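Local coordinates for spermidine N(1)-acetyltransferase (Thermoplasma acidophilum, PDB 3K9U), which transfers an acetyl group from acetyl-CoA to polyamines such as spermidine, protecting the cell against their toxicity, at residues F135-K144 and S151-Y159; M1-D12 and F65-L74. One frame throughout, in Å; residues are numbered along the deposited sequence.

Interaction 1: residues F135-K144 and S151-Y159. With ACO (acetyl coenzyme *a), chain G.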
# COMPACT_ATOMS: atom_id res chain seq x y z
N PHE A 135 -4.50 4.08 -13.10
CA PHE A 135 -4.20 4.40 -14.50
C PHE A 135 -2.92 3.71 -14.94
O PHE A 135 -2.86 3.14 -16.04
CB PHE A 135 -4.07 5.90 -14.74
CG PHE A 135 -3.70 6.27 -16.15
CD1 PHE A 135 -2.50 6.86 -16.43
CD2 PHE A 135 -4.56 6.04 -17.18
CE1 PHE A 135 -2.15 7.20 -17.75
CE2 PHE A 135 -4.24 6.38 -18.48
CZ PHE A 135 -3.02 6.97 -18.77
N SER A 136 -1.92 3.73 -14.04
CA SER A 136 -0.61 3.12 -14.33
C SER A 136 -0.71 1.60 -14.29
O SER A 136 -0.06 0.93 -15.03
CB SER A 136 0.47 3.65 -13.39
OG SER A 136 0.20 3.32 -12.05
N PHE A 137 -1.58 1.06 -13.43
CA PHE A 137 -1.80 -0.38 -13.43
C PHE A 137 -2.33 -0.88 -14.78
O PHE A 137 -1.88 -1.91 -15.29
CB PHE A 137 -2.73 -0.80 -12.30
CG PHE A 137 -3.30 -2.20 -12.46
CD1 PHE A 137 -4.57 -2.38 -13.01
CD2 PHE A 137 -2.56 -3.32 -12.07
CE1 PHE A 137 -5.12 -3.66 -13.17
CE2 PHE A 137 -3.09 -4.62 -12.20
CZ PHE A 137 -4.38 -4.80 -12.76
N TYR A 138 -3.26 -0.14 -15.36
CA TYR A 138 -3.84 -0.52 -16.64
C TYR A 138 -2.88 -0.39 -17.80
O TYR A 138 -2.88 -1.26 -18.68
CB TYR A 138 -5.08 0.29 -16.94
CG TYR A 138 -6.22 -0.01 -16.02
CD1 TYR A 138 -6.65 -1.32 -15.82
CD2 TYR A 138 -6.88 1.01 -15.34
CE1 TYR A 138 -7.69 -1.59 -14.95
CE2 TYR A 138 -7.89 0.75 -14.48
CZ TYR A 138 -8.31 -0.53 -14.29
OH TYR A 138 -9.36 -0.73 -13.44
N TYR A 139 -2.08 0.68 -17.83
CA TYR A 139 -1.12 0.82 -18.93
C TYR A 139 -0.05 -0.26 -18.84
O TYR A 139 0.49 -0.64 -19.87
CB TYR A 139 -0.58 2.25 -19.17
CG TYR A 139 0.51 2.89 -18.25
CD1 TYR A 139 0.24 4.10 -17.56
CD2 TYR A 139 1.81 2.38 -18.17
CE1 TYR A 139 1.22 4.74 -16.75
CE2 TYR A 139 2.81 3.03 -17.36
CZ TYR A 139 2.48 4.19 -16.64
OH TYR A 139 3.43 4.85 -15.86
N LYS A 140 0.21 -0.77 -17.63
CA LYS A 140 1.17 -1.85 -17.46
C LYS A 140 0.54 -3.22 -17.76
O LYS A 140 1.23 -4.22 -17.78
CB LYS A 140 1.74 -1.83 -16.04
CG LYS A 140 2.80 -0.72 -15.84
CD LYS A 140 2.89 -0.30 -14.38
CE LYS A 140 3.64 1.05 -14.25
NZ LYS A 140 3.83 1.49 -12.80
N ASN A 141 -0.77 -3.27 -17.97
CA ASN A 141 -1.44 -4.49 -18.36
C ASN A 141 -2.06 -4.40 -19.76
O ASN A 141 -3.07 -5.05 -20.04
CB ASN A 141 -2.47 -4.85 -17.30
CG ASN A 141 -1.82 -5.45 -16.10
OD1 ASN A 141 -1.49 -6.63 -16.10
ND2 ASN A 141 -1.55 -4.64 -15.09
N GLY A 142 -1.43 -3.60 -20.62
CA GLY A 142 -1.76 -3.57 -22.05
C GLY A 142 -2.89 -2.61 -22.47
O GLY A 142 -3.23 -2.57 -23.64
N PHE A 143 -3.46 -1.84 -21.55
CA PHE A 143 -4.50 -0.87 -21.92
C PHE A 143 -3.85 0.41 -22.45
O PHE A 143 -2.81 0.86 -21.92
CB PHE A 143 -5.43 -0.54 -20.75
CG PHE A 143 -6.41 -1.64 -20.42
CD1 PHE A 143 -6.04 -2.71 -19.60
CD2 PHE A 143 -7.72 -1.61 -20.93
CE1 PHE A 143 -6.94 -3.73 -19.30
CE2 PHE A 143 -8.63 -2.62 -20.61
CZ PHE A 143 -8.23 -3.69 -19.81
N LYS A 144 -4.50 0.98 -23.47
CA LYS A 144 -4.10 2.23 -24.13
C LYS A 144 -5.19 3.27 -24.01
O LYS A 144 -6.37 2.90 -24.02
CB LYS A 144 -3.86 1.98 -25.58
CG LYS A 144 -2.99 0.81 -25.87
CD LYS A 144 -1.57 1.06 -25.43
CE LYS A 144 -0.65 0.01 -26.06
NZ LYS A 144 -0.92 -0.12 -27.54
N SER A 151 -13.79 14.02 -16.42
CA SER A 151 -12.55 13.81 -15.67
C SER A 151 -11.91 12.41 -15.86
O SER A 151 -10.87 12.13 -15.29
CB SER A 151 -12.78 14.10 -14.19
OG SER A 151 -13.76 13.24 -13.69
N ASP A 152 -12.53 11.55 -16.66
CA ASP A 152 -11.97 10.24 -16.96
C ASP A 152 -11.19 10.13 -18.27
O ASP A 152 -11.42 10.86 -19.24
CB ASP A 152 -13.10 9.23 -17.11
CG ASP A 152 -13.95 9.09 -15.87
OD1 ASP A 152 -13.50 9.45 -14.76
OD2 ASP A 152 -15.08 8.58 -16.03
N PHE A 153 -10.29 9.15 -18.29
CA PHE A 153 -9.69 8.64 -19.50
C PHE A 153 -10.39 7.34 -19.91
O PHE A 153 -10.62 6.45 -19.07
CB PHE A 153 -8.22 8.28 -19.28
CG PHE A 153 -7.30 9.44 -19.16
CD1 PHE A 153 -6.24 9.39 -18.27
CD2 PHE A 153 -7.42 10.54 -19.97
CE1 PHE A 153 -5.34 10.44 -18.16
CE2 PHE A 153 -6.55 11.59 -19.84
CZ PHE A 153 -5.51 11.54 -18.94
N ILE A 154 -10.65 7.19 -21.19
CA ILE A 154 -11.23 5.97 -21.71
C ILE A 154 -10.07 5.11 -22.23
O ILE A 154 -9.30 5.58 -23.06
CB ILE A 154 -12.26 6.26 -22.85
CG1 ILE A 154 -13.45 7.06 -22.31
CG2 ILE A 154 -12.74 4.95 -23.51
CD1 ILE A 154 -14.37 7.62 -23.40
N MET A 155 -9.93 3.90 -21.72
CA MET A 155 -8.85 3.03 -22.18
C MET A 155 -9.39 1.77 -22.84
O MET A 155 -10.48 1.32 -22.52
CB MET A 155 -7.92 2.64 -21.02
CG MET A 155 -7.37 3.83 -20.28
SD MET A 155 -6.27 3.38 -18.91
CE MET A 155 -4.73 3.00 -19.78
N GLU A 156 -8.62 1.22 -23.77
CA GLU A 156 -8.97 0.03 -24.50
C GLU A 156 -7.79 -0.90 -24.60
O GLU A 156 -6.65 -0.46 -24.69
CB GLU A 156 -9.51 0.35 -25.92
CG GLU A 156 -10.79 1.21 -25.89
CD GLU A 156 -11.42 1.51 -27.28
OE1 GLU A 156 -11.28 0.71 -28.24
OE2 GLU A 156 -12.07 2.58 -27.37
N LYS A 157 -8.11 -2.19 -24.63
CA LYS A 157 -7.16 -3.25 -24.91
C LYS A 157 -7.83 -4.20 -25.87
O LYS A 157 -9.00 -4.57 -25.67
CB LYS A 157 -6.85 -4.00 -23.63
CG LYS A 157 -5.81 -5.15 -23.77
CD LYS A 157 -5.56 -5.80 -22.38
CE LYS A 157 -4.50 -6.88 -22.43
NZ LYS A 157 -4.16 -7.36 -21.05
N LYS A 158 -7.06 -4.62 -26.87
CA LYS A 158 -7.50 -5.52 -27.92
C LYS A 158 -6.95 -6.93 -27.68
O LYS A 158 -5.85 -7.10 -27.17
CB LYS A 158 -6.95 -5.02 -29.26
CG LYS A 158 -7.43 -3.62 -29.66
CD LYS A 158 -8.79 -3.68 -30.34
CE LYS A 158 -8.67 -4.03 -31.83
NZ LYS A 158 -9.98 -4.53 -32.39
N TYR A 159 -7.69 -7.96 -28.07
CA TYR A 159 -7.27 -9.34 -27.86
C TYR A 159 -7.08 -10.13 -29.16
O TYR A 159 -7.64 -9.79 -30.20
CB TYR A 159 -8.27 -10.06 -26.98
CG TYR A 159 -8.31 -9.47 -25.60
CD1 TYR A 159 -9.13 -8.39 -25.31
CD2 TYR A 159 -7.48 -9.95 -24.59
CE1 TYR A 159 -9.16 -7.81 -24.05
CE2 TYR A 159 -7.50 -9.38 -23.31
CZ TYR A 159 -8.35 -8.31 -23.05
OH TYR A 159 -8.40 -7.74 -21.81
OXT TYR A 159 -6.35 -11.12 -29.17
N1A ACO G . 0.84 2.64 -4.79
C2A ACO G . 1.15 3.12 -6.02
N3A ACO G . 0.98 2.39 -7.14
C4A ACO G . 0.45 1.16 -7.11
C5A ACO G . 0.10 0.61 -5.80
C6A ACO G . 0.31 1.44 -4.60
N6A ACO G . 0.02 1.00 -3.36
N7A ACO G . -0.38 -0.60 -6.01
C8A ACO G . -0.33 -0.82 -7.34
N9A ACO G . 0.15 0.23 -8.01
C1B ACO G . 0.34 0.26 -9.50
C2B ACO G . 1.76 0.60 -9.95
O2B ACO G . 1.77 1.18 -11.28
C3B ACO G . 2.46 -0.73 -9.99
O3B ACO G . 3.59 -0.71 -10.89
P3B ACO G . 5.05 -0.40 -10.23
O7A ACO G . 5.39 -1.70 -9.61
O8A ACO G . 4.79 0.72 -9.23
O9A ACO G . 5.82 0.00 -11.47
C4B ACO G . 1.36 -1.71 -10.34
O4B ACO G . 0.12 -1.04 -10.04
C5B ACO G . 1.43 -3.00 -9.56
O5B ACO G . 0.67 -4.04 -10.20
P1A ACO G . -0.24 -5.06 -9.35
O1A ACO G . 0.51 -5.53 -8.11
O2A ACO G . -0.82 -6.10 -10.27
O3A ACO G . -1.41 -4.03 -8.90
P2A ACO G . -2.51 -4.37 -7.76
O4A ACO G . -2.29 -3.36 -6.66
O5A ACO G . -2.54 -5.86 -7.46
O6A ACO G . -3.87 -4.02 -8.49
CBP ACO G . -5.23 -2.06 -8.56
CCP ACO G . -4.05 -2.78 -9.18
CDP ACO G . -5.50 -0.78 -9.32
CEP ACO G . -6.44 -2.98 -8.70
CAP ACO G . -4.97 -1.77 -7.06
OAP ACO G . -3.76 -1.05 -6.86
C9P ACO G . -6.09 -1.03 -6.38
O9P ACO G . -7.07 -1.64 -6.00
N8P ACO G . -5.95 0.27 -6.28
C7P ACO G . -6.96 1.15 -5.73
C6P ACO G . -8.29 1.15 -6.47
C5P ACO G . -8.20 1.52 -7.94
O5P ACO G . -7.52 2.45 -8.35
N4P ACO G . -8.97 0.80 -8.76
C3P ACO G . -9.09 1.12 -10.18
C2P ACO G . -10.28 2.05 -10.40
S1P ACO G . -10.66 2.26 -12.11
C ACO G . -11.88 1.13 -12.40
O ACO G . -12.33 0.50 -11.45
CH3 ACO G . -12.43 0.90 -13.80
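The C-terminal part of the GNAT fold brings M155 and K157 of strand 152-158 against helix 132-139, beside bound acetyl-CoA. M155 points into the angle between F135 and F143. Its chain bends only at chi3 (79°), so that SD lies 3.6 Å from F135 CD2, an oblique Met-aromatic contact, while CE turns to F143 CB at 3.7 Å. The rings of F135 and F153 meet obliquely, planes 45° apart. K157 runs fully extended across F143: its CB sits over one face of that ring, 3.8 Å from the centroid, and its NZ donates to N141 O at 2.7 Å, holding the type I turn from Y139 to G142. The same NZ makes a salt bridge with E112. With an alanine here CB would still lie over the ring, but N141 O and the E112 carboxylate would probably both lose their lysine partner. K144 and E156 then close an antiparallel hydrogen-bonded pair, K144 N to E156 O at 2.9 Å. On the cofactor side, K140 NZ reaches three acetyl-CoA oxygens, O2B, O3B and O9A, and Y138, probably the proton donor as in related enzymes, holds OH 3.3 Å from the acetyl carbon C. Strand 152-158 lies between strands 122-128 and 144-149; Y138 and F143 rest on L125 of the former, F135 on V145 of the latter.

Interaction 2: residues M1-D12 and F65-L74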
# COMPACT_ATOMS: atom_id res chain seq x y z
N MET A 1 0.60 -16.52 2.30
CA MET A 1 -0.68 -15.91 1.84
C MET A 1 -1.14 -16.58 0.56
O MET A 1 -0.39 -16.60 -0.42
CB MET A 1 -0.55 -14.39 1.61
CG MET A 1 -1.89 -13.65 1.45
SD MET A 1 -1.79 -12.13 0.45
CE MET A 1 -1.13 -10.96 1.65
N SER A 2 -2.36 -17.12 0.58
CA SER A 2 -2.92 -17.88 -0.54
C SER A 2 -4.16 -17.20 -1.14
O SER A 2 -5.14 -16.93 -0.44
CB SER A 2 -3.32 -19.27 -0.05
OG SER A 2 -4.08 -19.93 -1.03
N ILE A 3 -4.13 -16.94 -2.45
CA ILE A 3 -5.18 -16.19 -3.10
C ILE A 3 -6.07 -17.08 -3.95
O ILE A 3 -5.58 -17.77 -4.84
CB ILE A 3 -4.59 -15.08 -3.97
CG1 ILE A 3 -4.10 -13.94 -3.08
CG2 ILE A 3 -5.62 -14.58 -4.97
CD1 ILE A 3 -2.70 -14.17 -2.54
N GLU A 4 -7.37 -17.09 -3.65
CA GLU A 4 -8.36 -17.78 -4.50
C GLU A 4 -9.27 -16.75 -5.15
O GLU A 4 -9.64 -15.76 -4.51
CB GLU A 4 -9.20 -18.78 -3.70
CG GLU A 4 -8.44 -19.93 -2.99
CD GLU A 4 -8.09 -21.15 -3.90
OE1 GLU A 4 -8.83 -21.43 -4.88
OE2 GLU A 4 -7.08 -21.84 -3.61
N ILE A 5 -9.62 -16.99 -6.41
CA ILE A 5 -10.55 -16.14 -7.15
C ILE A 5 -11.82 -16.93 -7.47
O ILE A 5 -11.74 -18.03 -7.96
CB ILE A 5 -9.95 -15.66 -8.50
CG1 ILE A 5 -8.64 -14.89 -8.27
CG2 ILE A 5 -10.97 -14.79 -9.28
CD1 ILE A 5 -8.75 -13.66 -7.34
N ARG A 6 -13.00 -16.38 -7.18
CA ARG A 6 -14.24 -17.07 -7.50
C ARG A 6 -15.42 -16.12 -7.50
O ARG A 6 -15.34 -15.02 -6.97
CB ARG A 6 -14.52 -18.20 -6.51
CG ARG A 6 -14.56 -17.79 -5.05
CD ARG A 6 -15.23 -18.89 -4.17
NE ARG A 6 -15.39 -18.38 -2.80
CZ ARG A 6 -14.43 -18.34 -1.89
NH1 ARG A 6 -14.67 -17.82 -0.69
NH2 ARG A 6 -13.22 -18.83 -2.17
N LYS A 7 -16.51 -16.59 -8.10
CA LYS A 7 -17.75 -15.81 -8.15
C LYS A 7 -18.19 -15.40 -6.75
O LYS A 7 -18.09 -16.17 -5.78
CB LYS A 7 -18.84 -16.60 -8.87
CG LYS A 7 -18.57 -16.78 -10.39
CD LYS A 7 -19.71 -17.49 -11.12
CE LYS A 7 -19.39 -17.56 -12.63
NZ LYS A 7 -20.58 -17.47 -13.56
N LEU A 8 -18.63 -14.15 -6.64
CA LEU A 8 -19.15 -13.64 -5.38
C LEU A 8 -20.52 -14.23 -5.13
O LEU A 8 -21.21 -14.62 -6.08
CB LEU A 8 -19.22 -12.13 -5.42
CG LEU A 8 -17.82 -11.52 -5.43
CD1 LEU A 8 -17.86 -10.11 -6.01
CD2 LEU A 8 -17.24 -11.56 -4.04
N SER A 9 -20.90 -14.32 -3.87
CA SER A 9 -22.18 -14.86 -3.50
C SER A 9 -22.70 -13.98 -2.38
O SER A 9 -21.98 -13.08 -1.91
CB SER A 9 -22.07 -16.33 -3.06
OG SER A 9 -21.58 -16.41 -1.73
N ILE A 10 -23.95 -14.22 -1.97
CA ILE A 10 -24.60 -13.25 -1.08
C ILE A 10 -23.94 -13.21 0.31
O ILE A 10 -23.99 -12.20 1.01
CB ILE A 10 -26.15 -13.45 -0.97
CG1 ILE A 10 -26.53 -14.44 0.12
CG2 ILE A 10 -26.79 -13.86 -2.32
CD1 ILE A 10 -28.03 -14.65 0.18
N GLU A 11 -23.29 -14.29 0.72
CA GLU A 11 -22.53 -14.29 1.98
C GLU A 11 -21.33 -13.35 1.95
O GLU A 11 -20.80 -12.98 2.99
CB GLU A 11 -22.09 -15.70 2.39
CG GLU A 11 -21.72 -16.60 1.24
CD GLU A 11 -20.85 -17.77 1.63
OE1 GLU A 11 -21.09 -18.40 2.70
OE2 GLU A 11 -19.92 -18.08 0.84
N ASP A 12 -20.91 -12.93 0.75
CA ASP A 12 -19.82 -11.97 0.63
C ASP A 12 -20.28 -10.52 0.82
O ASP A 12 -19.47 -9.61 0.75
CB ASP A 12 -19.11 -12.14 -0.73
CG ASP A 12 -18.52 -13.52 -0.91
OD1 ASP A 12 -17.82 -14.00 0.02
OD2 ASP A 12 -18.76 -14.15 -1.96
N PHE A 65 -18.45 -11.18 -11.96
CA PHE A 65 -18.35 -10.46 -10.70
C PHE A 65 -17.61 -11.39 -9.75
O PHE A 65 -18.19 -12.32 -9.16
CB PHE A 65 -19.77 -10.07 -10.24
CG PHE A 65 -19.85 -8.92 -9.24
CD1 PHE A 65 -18.83 -8.01 -9.06
CD2 PHE A 65 -21.03 -8.73 -8.54
CE1 PHE A 65 -18.97 -6.97 -8.14
CE2 PHE A 65 -21.19 -7.69 -7.64
CZ PHE A 65 -20.16 -6.81 -7.43
N LEU A 66 -16.30 -11.15 -9.63
CA LEU A 66 -15.39 -12.05 -8.92
C LEU A 66 -14.76 -11.37 -7.72
O LEU A 66 -14.53 -10.18 -7.74
CB LEU A 66 -14.27 -12.51 -9.86
CG LEU A 66 -14.61 -12.95 -11.28
CD1 LEU A 66 -13.36 -13.19 -12.10
CD2 LEU A 66 -15.46 -14.22 -11.26
N GLY A 67 -14.47 -12.17 -6.69
CA GLY A 67 -13.76 -11.74 -5.50
C GLY A 67 -12.38 -12.39 -5.40
O GLY A 67 -12.18 -13.52 -5.88
N ALA A 68 -11.44 -11.64 -4.82
CA ALA A 68 -10.14 -12.17 -4.44
C ALA A 68 -10.16 -12.47 -2.94
O ALA A 68 -10.41 -11.57 -2.13
CB ALA A 68 -9.00 -11.17 -4.81
N PHE A 69 -9.89 -13.71 -2.59
CA PHE A 69 -9.87 -14.12 -1.20
C PHE A 69 -8.44 -14.46 -0.76
O PHE A 69 -7.79 -15.35 -1.33
CB PHE A 69 -10.81 -15.31 -0.99
CG PHE A 69 -12.27 -14.99 -1.27
CD1 PHE A 69 -12.75 -14.89 -2.58
CD2 PHE A 69 -13.17 -14.79 -0.23
CE1 PHE A 69 -14.10 -14.62 -2.83
CE2 PHE A 69 -14.53 -14.51 -0.49
CZ PHE A 69 -14.99 -14.43 -1.78
N ALA A 70 -7.94 -13.74 0.23
CA ALA A 70 -6.62 -13.96 0.80
C ALA A 70 -6.83 -14.77 2.07
O ALA A 70 -7.39 -14.26 3.06
CB ALA A 70 -5.94 -12.63 1.10
N ASP A 71 -6.43 -16.04 2.02
CA ASP A 71 -6.64 -16.98 3.10
C ASP A 71 -8.09 -16.90 3.58
O ASP A 71 -8.36 -16.73 4.77
CB ASP A 71 -5.64 -16.70 4.25
CG ASP A 71 -4.17 -16.64 3.77
OD1 ASP A 71 -3.68 -17.64 3.18
OD2 ASP A 71 -3.50 -15.59 3.97
N SER A 72 -9.02 -16.99 2.63
CA SER A 72 -10.46 -17.06 2.90
C SER A 72 -11.17 -15.73 3.26
O SER A 72 -12.38 -15.72 3.48
CB SER A 72 -10.76 -18.10 3.99
OG SER A 72 -10.90 -17.50 5.27
N THR A 73 -10.43 -14.63 3.33
CA THR A 73 -11.00 -13.32 3.63
C THR A 73 -11.10 -12.57 2.30
O THR A 73 -10.11 -12.48 1.58
CB THR A 73 -10.11 -12.55 4.63
OG1 THR A 73 -9.91 -13.36 5.81
CG2 THR A 73 -10.74 -11.20 5.01
N LEU A 74 -12.29 -12.05 1.97
CA LEU A 74 -12.48 -11.23 0.77
C LEU A 74 -11.67 -9.93 0.88
O LEU A 74 -11.90 -9.14 1.79
CB LEU A 74 -13.98 -10.90 0.54
CG LEU A 74 -14.26 -10.13 -0.77
CD1 LEU A 74 -14.09 -11.05 -2.00
CD2 LEU A 74 -15.64 -9.53 -0.79
O HOH W 1 -20.79 -13.78 -9.33
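R6 lays its guanidinium flat on the ring of F69, where two antiparallel strands, 3-7 and 65-70, run side by side. The planes are 20° apart and R6 CZ stands over the face, 3.7 Å from the ring centroid, so this is a stacked cation-pi pair. R6 sets out with CG between its backbone N and carbonyl carbon (chi1 56°), then stays extended as far as NE, which carries the flat group diagonally across the strand pair, from R6 (opposite G67) onto F69. L74 CD1 lies on the opposite face of F69, making the phenyl the middle layer. At the ring's edge is the D12 carboxylate, OD1 3.4 Å from F69 CE2, its plane turned 56° from that of the ring; the other oxygen, OD2, accepts from S9 N.

L8 fills the next place along. Its CD1 presses on one face of F65, 3.9 Å from the centroid, while CD2 passes over G67 to L74 CD1 at 3.8 Å. G67, with no side chain, leaves room for the two leucines to close over it. On the sheet face carrying I5 and A68, I5 turns CD1 back to A68 CB at 3.6 Å and also reaches helix 103-118.

Backbone bonds pair E4 with F69 and R6 with G67, and L8 N donates to F65 O. Beyond the strand end, D71 N bonds to S2 O at 2.9 Å, and S2 N returns the bond to D71 OD1, approaching from above the carboxylate plane.

The chemistry thus differs by face: aliphatic groups meet on the I5-A68 side, whereas on the R6-F69 side the arginine's charge probably gains from the ring's pi face, and D12 OD1 faces the ring edge, where the C-H hydrogens are slightly positive.

Interaction 1 and interaction 2 lie on opposite sides of the chain's centre, their own centres 25 Å apart and their nearest atoms about 11 Å apart, so they do not touch. What joins them is the seven-stranded sheet: 3-7 and 63-70 form one flank, 152-158 and 144-149 the other. Acetyl-CoA sits between the two flanks, near the middle strands, and of the two contacts only interaction 1 touches it. Residues 135-144 supply S136, F137, Y138 and K140 to its pocket, while in interaction 2 the side chain of A68 comes closest, about 9 Å away. Its side-chain neighbours I103 and L94, about 4 and 5 Å off, bind acetyl-CoA, so interaction 2 probably backs the pocket only at second hand.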